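Local coordinates for protein nicotinate-nucleotide--dimethylbenzimidazole phosphoribosyltransferase (Thermus thermophilus HB8, PDB 1WX1) that probably catalyses transfer of the phosphoribosyl group from nicotinate mononucleotide to 5,6-dimethylbenzimidazole, giving alpha-ribazole 5'-phosphate for cobalamin biosynthesis, at residues Y97-G102 against L230-G235; A48-A53 against R144-R149; L247-F252 against A256-A261; E135-L140 against G217-A222. All coordinates share one frame; numbering follows the deposited sequence.

In the fold
From the N terminus, contact 2 opens on strand 47-54 and contact 1 on its parallel neighbour, strand 94-100. Helix 133-152 then supplies both 135-140, which opens contact 4, and 144-149, which closes contact 2 and so crosses the two loops still open. Residues 217-222 close contact 4, and 230-235 on helix 228-242 close contact 1, whose loop encloses the whole of contact 4. Contact 3 follows in series as a short local closure between strand 247-249 and helix 252-264. Together they illustrate how helices fasten to a six-stranded parallel sheet and to one another: contacts 1, 2 and 3 reach the sheet, while contact 4 joins helix to helix.

Contact 1 of 4, residues Y97-G102 against L230-G235; sequences YVLDVG and LVAIAG
Val-101 and Leu-99 meet Ala-232 from two directions, so that one methyl on helix 228-242 serves both side chains of segment 97-102. Val-101 can be followed outward. Its CB points at the helix and lies 4.5 Å from Ala-232 CB. There the chain forks: CG1, anti to the carbonyl carbon and beside the backbone N (chi1 -79°), and CG2, between that N and the carbonyl carbon, both reach the same Ala-232 CB at 4.0 Å. The alanine methyl therefore faces the fork of the valine and favours neither branch. Leu-99 comes up alongside with a single branch, its CD2 stopping 4.0 Å from Ala-232 CB. These are ordinary van der Waals spacings, and the 7.3 Å between Val-101 CA and Ala-232 CA is consistent with the small side chain. The chain turns a corner at Val-101, where Gly-102 N makes a weak hydrogen bond to Asp-100 OD2. The contact lays a helix on a face of the parallel sheet, as in alpha/beta folds. Apolar neighbours close in around these residues: strand 47-54 contributes Ala-52 against Ala-232, helix 133-152 sets Ala-142 against Val-101, and helix 252-264 meets Ala-234 through Leu-260 and Ala-261.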
loop_
_atom_site.group_PDB
_atom_site.type_symbol
_atom_site.label_atom_id
_atom_site.label_comp_id
_atom_site.label_asym_id
_atom_site.label_seq_id
_atom_site.Cartn_x
_atom_site.Cartn_y
_atom_site.Cartn_z
ATOM N N TYR A 97 -5.524 7.909 18.982
ATOM C CA TYR A 97 -6.236 8.030 20.249
ATOM C C TYR A 97 -6.214 6.660 20.895
ATOM O O TYR A 97 -6.308 5.646 20.201
ATOM C CB TYR A 97 -7.695 8.450 20.045
ATOM C CG TYR A 97 -7.877 9.787 19.370
ATOM C CD1 TYR A 97 -7.908 9.889 17.979
ATOM C CD2 TYR A 97 -8.016 10.952 20.122
ATOM C CE1 TYR A 97 -8.074 11.120 17.352
ATOM C CE2 TYR A 97 -8.182 12.191 19.506
ATOM C CZ TYR A 97 -8.211 12.266 18.122
ATOM O OH TYR A 97 -8.371 13.484 17.512
ATOM N N VAL A 98 -6.086 6.622 22.217
ATOM C CA VAL A 98 -6.071 5.358 22.941
ATOM C C VAL A 98 -7.269 5.328 23.886
ATOM O O VAL A 98 -7.592 6.325 24.524
ATOM C CB VAL A 98 -4.772 5.191 23.768
ATOM C CG1 VAL A 98 -4.768 3.833 24.466
ATOM C CG2 VAL A 98 -3.557 5.304 22.851
ATOM N N LEU A 99 -7.931 4.179 23.956
ATOM C CA LEU A 99 -9.093 4.020 24.813
ATOM C C LEU A 99 -8.895 2.828 25.738
ATOM O O LEU A 99 -8.708 1.701 25.279
ATOM C CB LEU A 99 -10.348 3.802 23.961
ATOM C CG LEU A 99 -11.612 3.307 24.675
ATOM C CD1 LEU A 99 -12.145 4.396 25.596
ATOM C CD2 LEU A 99 -12.676 2.924 23.642
ATOM N N ASP A 100 -8.912 3.081 27.040
ATOM C CA ASP A 100 -8.779 2.003 28.013
ATOM C C ASP A 100 -10.183 1.615 28.461
ATOM O O ASP A 100 -10.857 2.397 29.127
ATOM C CB ASP A 100 -7.976 2.452 29.242
ATOM C CG ASP A 100 -8.038 1.434 30.392
ATOM O OD1 ASP A 100 -7.729 1.808 31.543
ATOM O OD2 ASP A 100 -8.393 0.259 30.145
ATOM N N VAL A 101 -10.634 0.429 28.069
ATOM C CA VAL A 101 -11.945 -0.040 28.501
ATOM C C VAL A 101 -11.794 -1.230 29.441
ATOM O O VAL A 101 -12.785 -1.740 29.955
ATOM C CB VAL A 101 -12.864 -0.473 27.320
ATOM C CG1 VAL A 101 -13.467 0.755 26.654
ATOM C CG2 VAL A 101 -12.087 -1.324 26.319
ATOM N N GLY A 102 -10.559 -1.674 29.680
ATOM C CA GLY A 102 -10.386 -2.815 30.566
ATOM C C GLY A 102 -8.980 -3.327 30.825
ATOM O O GLY A 102 -8.774 -4.531 31.009
ATOM N N LEU A 230 -12.932 -5.455 22.088
ATOM C CA LEU A 230 -13.565 -5.893 20.844
ATOM C C LEU A 230 -14.950 -5.249 20.742
ATOM O O LEU A 230 -15.383 -4.837 19.664
ATOM C CB LEU A 230 -13.686 -7.427 20.801
ATOM C CG LEU A 230 -12.385 -8.230 20.952
ATOM C CD1 LEU A 230 -12.667 -9.712 20.706
ATOM C CD2 LEU A 230 -11.332 -7.732 19.964
ATOM N N VAL A 231 -15.641 -5.167 21.873
ATOM C CA VAL A 231 -16.961 -4.552 21.920
ATOM C C VAL A 231 -16.798 -3.039 21.725
ATOM O O VAL A 231 -17.610 -2.401 21.056
ATOM C CB VAL A 231 -17.648 -4.836 23.269
ATOM C CG1 VAL A 231 -18.982 -4.100 23.351
ATOM C CG2 VAL A 231 -17.857 -6.337 23.427
ATOM N N ALA A 232 -15.748 -2.471 22.314
ATOM C CA ALA A 232 -15.488 -1.041 22.167
ATOM C C ALA A 232 -15.211 -0.740 20.695
ATOM O O ALA A 232 -15.612 0.304 20.175
ATOM C CB ALA A 232 -14.288 -0.630 23.019
ATOM N N ILE A 233 -14.526 -1.663 20.024
ATOM C CA ILE A 233 -14.213 -1.485 18.615
ATOM C C ILE A 233 -15.498 -1.436 17.793
ATOM O O ILE A 233 -15.605 -0.663 16.840
ATOM C CB ILE A 233 -13.244 -2.586 18.137
ATOM C CG1 ILE A 233 -11.839 -2.253 18.668
ATOM C CG2 ILE A 233 -13.244 -2.691 16.608
ATOM C CD1 ILE A 233 -10.837 -3.386 18.578
ATOM N N ALA A 234 -16.483 -2.241 18.174
ATOM C CA ALA A 234 -17.768 -2.222 17.479
ATOM C C ALA A 234 -18.375 -0.820 17.650
ATOM O O ALA A 234 -18.977 -0.272 16.724
ATOM C CB ALA A 234 -18.696 -3.268 18.068
ATOM N N GLY A 235 -18.204 -0.246 18.841
ATOM C CA GLY A 235 -18.727 1.084 19.110
ATOM C C GLY A 235 -18.040 2.144 18.271
ATOM O O GLY A 235 -18.677 3.089 17.795
#

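Contact 2 of 4, residues A48-A53 against R144-R149; sequences AVVVAA and REAARR
Segments 48-53 and 144-149 come nearest, CA to CA, at Val-50 and Ala-147, 6.7 Å apart, where helix 133-152 is seated on an inner strand of the parallel sheet. The contact itself is carried by one strand side chain, which points at the helix and sets one methyl against a side chain and the other against backbone. CG1 of Val-50, placed opposite the backbone N by a chi1 of 177°, meets the methyl of Ala-146 tip to tip, with 3.7 Å from Val-50 CG1 to Ala-146 CB. CG2 leans instead on the helix backbone: it lies 4.3 Å from Ala-147 CA and 4.1 Å from Ala-146 O, a distance of simple packing. The valine thus rests on a small surface to which Ala-146 offers its methyl and carbonyl oxygen and Ala-147 its CA. Ile-236 of helix 228-242 also touches Val-50, and Leu-158 of strand 157-163 reaches Ala-147. The side chain of Glu-304, the predicted proton acceptor, is about 11 Å from that of Val-50. Arg-144 and Arg-148 both make salt bridges to Glu-239, and Glu-145 pairs with Arg-116. Chemically the helix is two-sided, with alanines bedded on the buried strand and charged groups tied to other elements, so that cohesion between the two segments rests on dispersion and the exclusion of water.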
loop_
_atom_site.group_PDB
_atom_site.type_symbol
_atom_site.label_atom_id
_atom_site.label_comp_id
_atom_site.label_asym_id
_atom_site.label_seq_id
_atom_site.Cartn_x
_atom_site.Cartn_y
_atom_site.Cartn_z
ATOM N N ALA A 48 -7.846 9.219 11.468
ATOM C CA ALA A 48 -7.693 8.942 12.889
ATOM C C ALA A 48 -7.857 7.452 13.159
ATOM O O ALA A 48 -8.580 6.755 12.447
ATOM C CB ALA A 48 -8.720 9.740 13.720
ATOM N N VAL A 49 -7.144 6.964 14.167
ATOM C CA VAL A 49 -7.258 5.575 14.578
ATOM C C VAL A 49 -7.470 5.597 16.086
ATOM O O VAL A 49 -6.789 6.331 16.811
ATOM C CB VAL A 49 -5.982 4.733 14.235
ATOM C CG1 VAL A 49 -4.747 5.297 14.941
ATOM C CG2 VAL A 49 -6.192 3.276 14.662
ATOM N N VAL A 50 -8.459 4.840 16.549
ATOM C CA VAL A 50 -8.727 4.742 17.972
ATOM C C VAL A 50 -8.318 3.330 18.353
ATOM O O VAL A 50 -8.887 2.352 17.861
ATOM C CB VAL A 50 -10.217 4.952 18.304
ATOM C CG1 VAL A 50 -10.446 4.752 19.806
ATOM C CG2 VAL A 50 -10.646 6.360 17.890
ATOM N N VAL A 51 -7.307 3.232 19.203
ATOM C CA VAL A 51 -6.803 1.942 19.648
ATOM C C VAL A 51 -7.450 1.598 20.982
ATOM O O VAL A 51 -7.189 2.257 21.986
ATOM C CB VAL A 51 -5.268 1.983 19.824
ATOM C CG1 VAL A 51 -4.741 0.591 20.179
ATOM C CG2 VAL A 51 -4.615 2.509 18.550
ATOM N N ALA A 52 -8.301 0.576 20.980
ATOM C CA ALA A 52 -8.994 0.142 22.190
ATOM C C ALA A 52 -8.164 -0.931 22.891
ATOM O O ALA A 52 -7.682 -1.866 22.252
ATOM C CB ALA A 52 -10.374 -0.402 21.830
ATOM N N ALA A 53 -8.006 -0.801 24.206
ATOM C CA ALA A 53 -7.204 -1.748 24.963
ATOM C C ALA A 53 -7.919 -2.315 26.178
ATOM O O ALA A 53 -8.651 -1.611 26.871
ATOM C CB ALA A 53 -5.898 -1.081 25.406
ATOM N N ARG A 144 -17.932 4.442 21.192
ATOM C CA ARG A 144 -18.615 5.525 20.483
ATOM C C ARG A 144 -18.030 6.874 20.910
ATOM O O ARG A 144 -17.775 7.741 20.077
ATOM C CB ARG A 144 -20.113 5.533 20.804
ATOM C CG ARG A 144 -20.952 4.489 20.076
ATOM C CD ARG A 144 -22.401 4.601 20.537
ATOM N NE ARG A 144 -23.332 3.822 19.730
ATOM C CZ ARG A 144 -23.745 4.165 18.512
ATOM N NH1 ARG A 144 -23.309 5.281 17.941
ATOM N NH2 ARG A 144 -24.611 3.394 17.869
ATOM N N GLU A 145 -17.836 7.044 22.216
ATOM C CA GLU A 145 -17.299 8.292 22.759
ATOM C C GLU A 145 -15.934 8.645 22.174
ATOM O O GLU A 145 -15.696 9.791 21.774
ATOM C CB GLU A 145 -17.180 8.205 24.286
ATOM C CG GLU A 145 -16.943 9.560 24.958
ATOM C CD GLU A 145 -16.681 9.451 26.454
ATOM O OE1 GLU A 145 -17.046 8.422 27.058
ATOM O OE2 GLU A 145 -16.119 10.407 27.029
ATOM N N ALA A 146 -15.036 7.665 22.136
ATOM C CA ALA A 146 -13.699 7.887 21.602
ATOM C C ALA A 146 -13.745 8.233 20.111
ATOM O O ALA A 146 -13.029 9.124 19.654
ATOM C CB ALA A 146 -12.827 6.655 21.839
ATOM N N ALA A 147 -14.600 7.546 19.358
ATOM C CA ALA A 147 -14.730 7.815 17.931
ATOM C C ALA A 147 -15.288 9.220 17.699
ATOM O O ALA A 147 -14.833 9.933 16.805
ATOM C CB ALA A 147 -15.647 6.779 17.273
ATOM N N ARG A 148 -16.270 9.614 18.506
ATOM C CA ARG A 148 -16.875 10.931 18.359
ATOM C C ARG A 148 -15.842 12.026 18.566
ATOM O O ARG A 148 -15.848 13.048 17.866
ATOM C CB ARG A 148 -18.037 11.119 19.343
ATOM C CG ARG A 148 -18.659 12.523 19.323
ATOM C CD ARG A 148 -18.992 13.009 17.902
ATOM N NE ARG A 148 -19.846 12.077 17.172
ATOM C CZ ARG A 148 -20.271 12.263 15.923
ATOM N NH1 ARG A 148 -19.923 13.353 15.255
ATOM N NH2 ARG A 148 -21.046 11.359 15.340
ATOM N N ARG A 149 -14.950 11.831 19.532
ATOM C CA ARG A 149 -13.920 12.846 19.734
ATOM C C ARG A 149 -12.980 12.899 18.537
ATOM O O ARG A 149 -12.547 13.968 18.135
ATOM C CB ARG A 149 -13.073 12.594 20.942
ATOM C CG ARG A 149 -12.029 13.696 21.083
ATOM C CD ARG A 149 -11.069 13.285 22.145
ATOM N NE ARG A 149 -9.938 14.177 22.311
ATOM C CZ ARG A 149 -8.860 13.837 23.014
ATOM N NH1 ARG A 149 -8.795 12.645 23.607
ATOM N NH2 ARG A 149 -7.826 14.655 23.092
#

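Contact 3 of 4, residues L247-F252 against A256-A261; sequences LVLDGF and AGALLA
Leu-249 and Ala-258 provide the apolar half of this contact, between a strand and the helix that follows it. The leucine bond from CA starts off along the helix flank, but with CG beside the backbone N (chi1 -64°) the chain swings across, and CD2 ends 3.3 Å from Ala-258 CB. That is tighter than usual for two methyl carbons, so it reflects either local strain or a small error in the coordinates, and the exact value is doubtful. Tyr-237 of helix 228-242 touches both residues, while Leu-287 of helix 281-290 adds a further apolar neighbour to Leu-249.

The polar half lies at the start of the helix. Ala-256 N donates to Phe-252 O at 2.9 Å, with a bent N-H...O angle of 139° and the donor tilted 24° out of the carbonyl plane. The same oxygen accepts a second bond from Gln-286 NE2, so two donors grip one buried carbonyl. Ala-256 CB also lies 3.5 Å from Phe-252 O, beside this first-turn bond. Gly-251 occupies the N-cap position, and its carbonyl oxygen is bonded to Thr-255 OG1.

The ring of Phe-252 is directed toward helix 167-179, where it touches Ala-171 and Ala-172. Just ahead of the cap, Asp-250 is fixed by the backbone N-H groups of Gly-305, next in sequence to the predicted proton acceptor Glu-304, and of Ala-308, in the first turn of helix 306-321. Strand 247-249 and helix 252-264, joined by a short loop, are the first two elements of a beta-alpha-beta unit, completed by the parallel strand 272-274.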
loop_
_atom_site.group_PDB
_atom_site.type_symbol
_atom_site.label_atom_id
_atom_site.label_comp_id
_atom_site.label_asym_id
_atom_site.label_seq_id
_atom_site.Cartn_x
_atom_site.Cartn_y
_atom_site.Cartn_z
ATOM N N LEU A 247 -14.684 3.838 6.785
ATOM C CA LEU A 247 -14.129 3.121 7.930
ATOM C C LEU A 247 -13.101 2.106 7.447
ATOM O O LEU A 247 -13.362 1.362 6.505
ATOM C CB LEU A 247 -15.256 2.407 8.682
ATOM C CG LEU A 247 -16.462 3.301 8.990
ATOM C CD1 LEU A 247 -17.578 2.466 9.597
ATOM C CD2 LEU A 247 -16.048 4.426 9.930
ATOM N N VAL A 248 -11.944 2.064 8.101
ATOM C CA VAL A 248 -10.883 1.150 7.694
ATOM C C VAL A 248 -10.633 0.035 8.707
ATOM O O VAL A 248 -10.447 0.285 9.903
ATOM C CB VAL A 248 -9.560 1.915 7.467
ATOM C CG1 VAL A 248 -8.538 1.001 6.805
ATOM C CG2 VAL A 248 -9.815 3.155 6.616
ATOM N N LEU A 249 -10.630 -1.196 8.213
ATOM C CA LEU A 249 -10.405 -2.372 9.048
ATOM C C LEU A 249 -8.926 -2.666 9.205
ATOM O O LEU A 249 -8.137 -2.438 8.284
ATOM C CB LEU A 249 -11.058 -3.612 8.423
ATOM C CG LEU A 249 -12.577 -3.642 8.276
ATOM C CD1 LEU A 249 -12.981 -4.924 7.550
ATOM C CD2 LEU A 249 -13.229 -3.566 9.652
ATOM N N ASP A 250 -8.558 -3.169 10.380
ATOM C CA ASP A 250 -7.186 -3.558 10.639
ATOM C C ASP A 250 -7.135 -5.087 10.586
ATOM O O ASP A 250 -7.629 -5.694 9.630
ATOM C CB ASP A 250 -6.708 -3.052 12.008
ATOM C CG ASP A 250 -5.229 -3.326 12.240
ATOM O OD1 ASP A 250 -4.453 -3.149 11.281
ATOM O OD2 ASP A 250 -4.841 -3.708 13.369
ATOM N N GLY A 251 -6.578 -5.705 11.623
ATOM C CA GLY A 251 -6.445 -7.153 11.645
ATOM C C GLY A 251 -7.597 -7.983 12.176
ATOM O O GLY A 251 -8.739 -7.540 12.209
ATOM N N PHE A 252 -7.267 -9.197 12.615
ATOM C CA PHE A 252 -8.234 -10.170 13.119
ATOM C C PHE A 252 -9.116 -9.692 14.285
ATOM O O PHE A 252 -10.345 -9.753 14.198
ATOM C CB PHE A 252 -7.480 -11.468 13.482
ATOM C CG PHE A 252 -8.372 -12.632 13.834
ATOM C CD1 PHE A 252 -8.209 -13.305 15.046
ATOM C CD2 PHE A 252 -9.351 -13.075 12.953
ATOM C CE1 PHE A 252 -9.005 -14.406 15.370
ATOM C CE2 PHE A 252 -10.154 -14.176 13.267
ATOM C CZ PHE A 252 -9.982 -14.842 14.480
ATOM N N ALA A 256 -13.007 -8.540 14.088
ATOM C CA ALA A 256 -14.010 -9.267 14.865
ATOM C C ALA A 256 -14.948 -8.211 15.457
ATOM O O ALA A 256 -16.161 -8.410 15.538
ATOM C CB ALA A 256 -13.343 -10.076 15.982
ATOM N N GLY A 257 -14.375 -7.084 15.877
ATOM C CA GLY A 257 -15.183 -6.010 16.428
ATOM C C GLY A 257 -16.107 -5.450 15.353
ATOM O O GLY A 257 -17.266 -5.132 15.613
ATOM N N ALA A 258 -15.594 -5.326 14.134
ATOM C CA ALA A 258 -16.403 -4.809 13.031
ATOM C C ALA A 258 -17.568 -5.752 12.710
ATOM O O ALA A 258 -18.658 -5.300 12.356
ATOM C CB ALA A 258 -15.536 -4.612 11.796
ATOM N N LEU A 259 -17.333 -7.058 12.821
ATOM C CA LEU A 259 -18.385 -8.043 12.554
ATOM C C LEU A 259 -19.526 -7.850 13.541
ATOM O O LEU A 259 -20.710 -7.955 13.183
ATOM C CB LEU A 259 -17.832 -9.470 12.674
ATOM C CG LEU A 259 -16.932 -9.956 11.536
ATOM C CD1 LEU A 259 -16.410 -11.349 11.862
ATOM C CD2 LEU A 259 -17.717 -9.976 10.227
ATOM N N LEU A 260 -19.169 -7.568 14.794
ATOM C CA LEU A 260 -20.172 -7.342 15.824
ATOM C C LEU A 260 -20.997 -6.105 15.475
ATOM O O LEU A 260 -22.227 -6.112 15.584
ATOM C CB LEU A 260 -19.503 -7.159 17.193
ATOM C CG LEU A 260 -20.440 -6.825 18.359
ATOM C CD1 LEU A 260 -21.556 -7.858 18.454
ATOM C CD2 LEU A 260 -19.636 -6.775 19.652
ATOM N N ALA A 261 -20.316 -5.045 15.048
ATOM C CA ALA A 261 -20.986 -3.803 14.671
ATOM C C ALA A 261 -21.924 -4.066 13.490
ATOM O O ALA A 261 -23.057 -3.578 13.457
ATOM C CB ALA A 261 -19.947 -2.741 14.294
#

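Contact 4 of 4, residues E135-L140 against G217-A222; sequences EAERAL and GPLEVA
Leu-219 sits against Ala-136 and Glu-137 where two helices pack together, the first turn of helix 218-225 lying on the early turns of helix 133-152 in this alpha/beta fold. The tight part is apolar. Leu-219 points at the opposite helix, with CG anti to its own N (chi1 -164°), and this brings CG and the CD1 branch onto the alanine methyl, while CD2 turns to Glu-137: CD1 is 3.9 Å and CG 4.1 Å from Ala-136 CB. The CA atoms of Ala-136 and Leu-219 are 6.8 Å apart. Deeper in, Leu-140 and Ala-222 turn toward the contact without closing it; Val-231 of helix 228-242 touches both, while helix 252-264 meets Leu-140 through Met-264 and Ala-222 through Leu-260.

The other side is looser and more open. Glu-137, partly exposed, bends at chi2 (66°) and crosses the leucine side chain at about a right angle, so that OE2 comes to 3.5 Å from Leu-219 CD2, a carboxylate oxygen resting against a methyl. Replacing Leu-219 with an alanine would probably open a gap over Ala-136 and leave the Glu-137 carboxylate without the methyl it leans on.

Farther out, the start of helix 218-225 is secured within its own turn. Gly-217 holds the N-cap position, and its N-H is taken by Glu-220, an exposed residue whose OE1 accepts through its anti lone pair at 2.8 Å from Gly-217 N, in a nearly straight bond of 173°.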
loop_
_atom_site.group_PDB
_atom_site.type_symbol
_atom_site.label_atom_id
_atom_site.label_comp_id
_atom_site.label_asym_id
_atom_site.label_seq_id
_atom_site.Cartn_x
_atom_site.Cartn_y
_atom_site.Cartn_z
ATOM N N GLU A 135 -21.716 -4.646 31.225
ATOM C CA GLU A 135 -20.333 -4.218 31.039
ATOM C C GLU A 135 -20.041 -4.078 29.544
ATOM O O GLU A 135 -19.339 -3.159 29.125
ATOM C CB GLU A 135 -19.383 -5.228 31.696
ATOM C CG GLU A 135 -19.577 -5.303 33.215
ATOM C CD GLU A 135 -18.762 -6.398 33.885
ATOM O OE1 GLU A 135 -18.639 -7.502 33.315
ATOM O OE2 GLU A 135 -18.263 -6.159 35.001
ATOM N N ALA A 136 -20.584 -4.987 28.740
ATOM C CA ALA A 136 -20.383 -4.915 27.296
ATOM C C ALA A 136 -20.986 -3.605 26.775
ATOM O O ALA A 136 -20.400 -2.942 25.916
ATOM C CB ALA A 136 -21.038 -6.116 26.605
ATOM N N GLU A 137 -22.153 -3.226 27.295
ATOM C CA GLU A 137 -22.787 -1.977 26.864
ATOM C C GLU A 137 -21.892 -0.782 27.186
ATOM O O GLU A 137 -21.730 0.120 26.366
ATOM C CB GLU A 137 -24.151 -1.792 27.537
ATOM C CG GLU A 137 -24.812 -0.428 27.282
ATOM C CD GLU A 137 -25.221 -0.184 25.826
ATOM O OE1 GLU A 137 -25.622 0.959 25.511
ATOM O OE2 GLU A 137 -25.156 -1.121 24.999
ATOM N N ARG A 138 -21.304 -0.769 28.378
ATOM C CA ARG A 138 -20.430 0.341 28.739
ATOM C C ARG A 138 -19.208 0.398 27.829
ATOM O O ARG A 138 -18.756 1.484 27.457
ATOM C CB ARG A 138 -20.002 0.242 30.207
ATOM C CG ARG A 138 -21.077 0.725 31.181
ATOM C CD ARG A 138 -20.542 0.797 32.605
ATOM N NE ARG A 138 -20.552 -0.516 33.239
ATOM C CZ ARG A 138 -19.684 -0.907 34.167
ATOM N NH1 ARG A 138 -18.721 -0.087 34.574
ATOM N NH2 ARG A 138 -19.786 -2.119 34.695
ATOM N N ALA A 139 -18.677 -0.765 27.465
ATOM C CA ALA A 139 -17.513 -0.813 26.578
ATOM C C ALA A 139 -17.892 -0.287 25.190
ATOM O O ALA A 139 -17.130 0.459 24.566
ATOM C CB ALA A 139 -16.985 -2.248 26.469
ATOM N N LEU A 140 -19.069 -0.687 24.712
ATOM C CA LEU A 140 -19.557 -0.251 23.407
ATOM C C LEU A 140 -19.679 1.271 23.368
ATOM O O LEU A 140 -19.240 1.911 22.413
ATOM C CB LEU A 140 -20.926 -0.867 23.125
ATOM C CG LEU A 140 -21.552 -0.548 21.766
ATOM C CD1 LEU A 140 -20.999 -1.495 20.725
ATOM C CD2 LEU A 140 -23.066 -0.706 21.852
ATOM N N GLY A 217 -28.978 -11.779 21.772
ATOM C CA GLY A 217 -28.692 -10.644 20.913
ATOM C C GLY A 217 -27.193 -10.570 20.686
ATOM O O GLY A 217 -26.432 -11.147 21.462
ATOM N N PRO A 218 -26.730 -9.864 19.644
ATOM C CA PRO A 218 -25.289 -9.774 19.389
ATOM C C PRO A 218 -24.465 -9.282 20.579
ATOM O O PRO A 218 -23.343 -9.742 20.792
ATOM C CB PRO A 218 -25.210 -8.839 18.180
ATOM C CG PRO A 218 -26.432 -7.989 18.327
ATOM C CD PRO A 218 -27.480 -8.992 18.725
ATOM N N LEU A 219 -25.021 -8.354 21.352
ATOM C CA LEU A 219 -24.317 -7.821 22.512
ATOM C C LEU A 219 -24.207 -8.893 23.593
ATOM O O LEU A 219 -23.195 -8.987 24.287
ATOM C CB LEU A 219 -25.050 -6.601 23.073
ATOM C CG LEU A 219 -24.238 -5.728 24.034
ATOM C CD1 LEU A 219 -23.001 -5.197 23.315
ATOM C CD2 LEU A 219 -25.095 -4.575 24.537
ATOM N N GLU A 220 -25.254 -9.701 23.733
ATOM C CA GLU A 220 -25.249 -10.766 24.728
ATOM C C GLU A 220 -24.219 -11.820 24.349
ATOM O O GLU A 220 -23.549 -12.384 25.209
ATOM C CB GLU A 220 -26.631 -11.405 24.839
ATOM C CG GLU A 220 -27.688 -10.471 25.393
ATOM C CD GLU A 220 -29.042 -11.137 25.525
ATOM O OE1 GLU A 220 -29.597 -11.577 24.494
ATOM O OE2 GLU A 220 -29.551 -11.221 26.663
ATOM N N VAL A 221 -24.099 -12.085 23.055
ATOM C CA VAL A 221 -23.139 -13.057 22.562
ATOM C C VAL A 221 -21.714 -12.564 22.831
ATOM O O VAL A 221 -20.878 -13.305 23.350
ATOM C CB VAL A 221 -23.321 -13.292 21.040
ATOM C CG1 VAL A 221 -22.148 -14.082 20.484
ATOM C CG2 VAL A 221 -24.631 -14.042 20.785
ATOM N N ALA A 222 -21.447 -11.310 22.485
ATOM C CA ALA A 222 -20.123 -10.721 22.692
ATOM C C ALA A 222 -19.727 -10.730 24.167
ATOM O O ALA A 222 -18.577 -11.001 24.513
ATOM C CB ALA A 222 -20.101 -9.297 22.157
#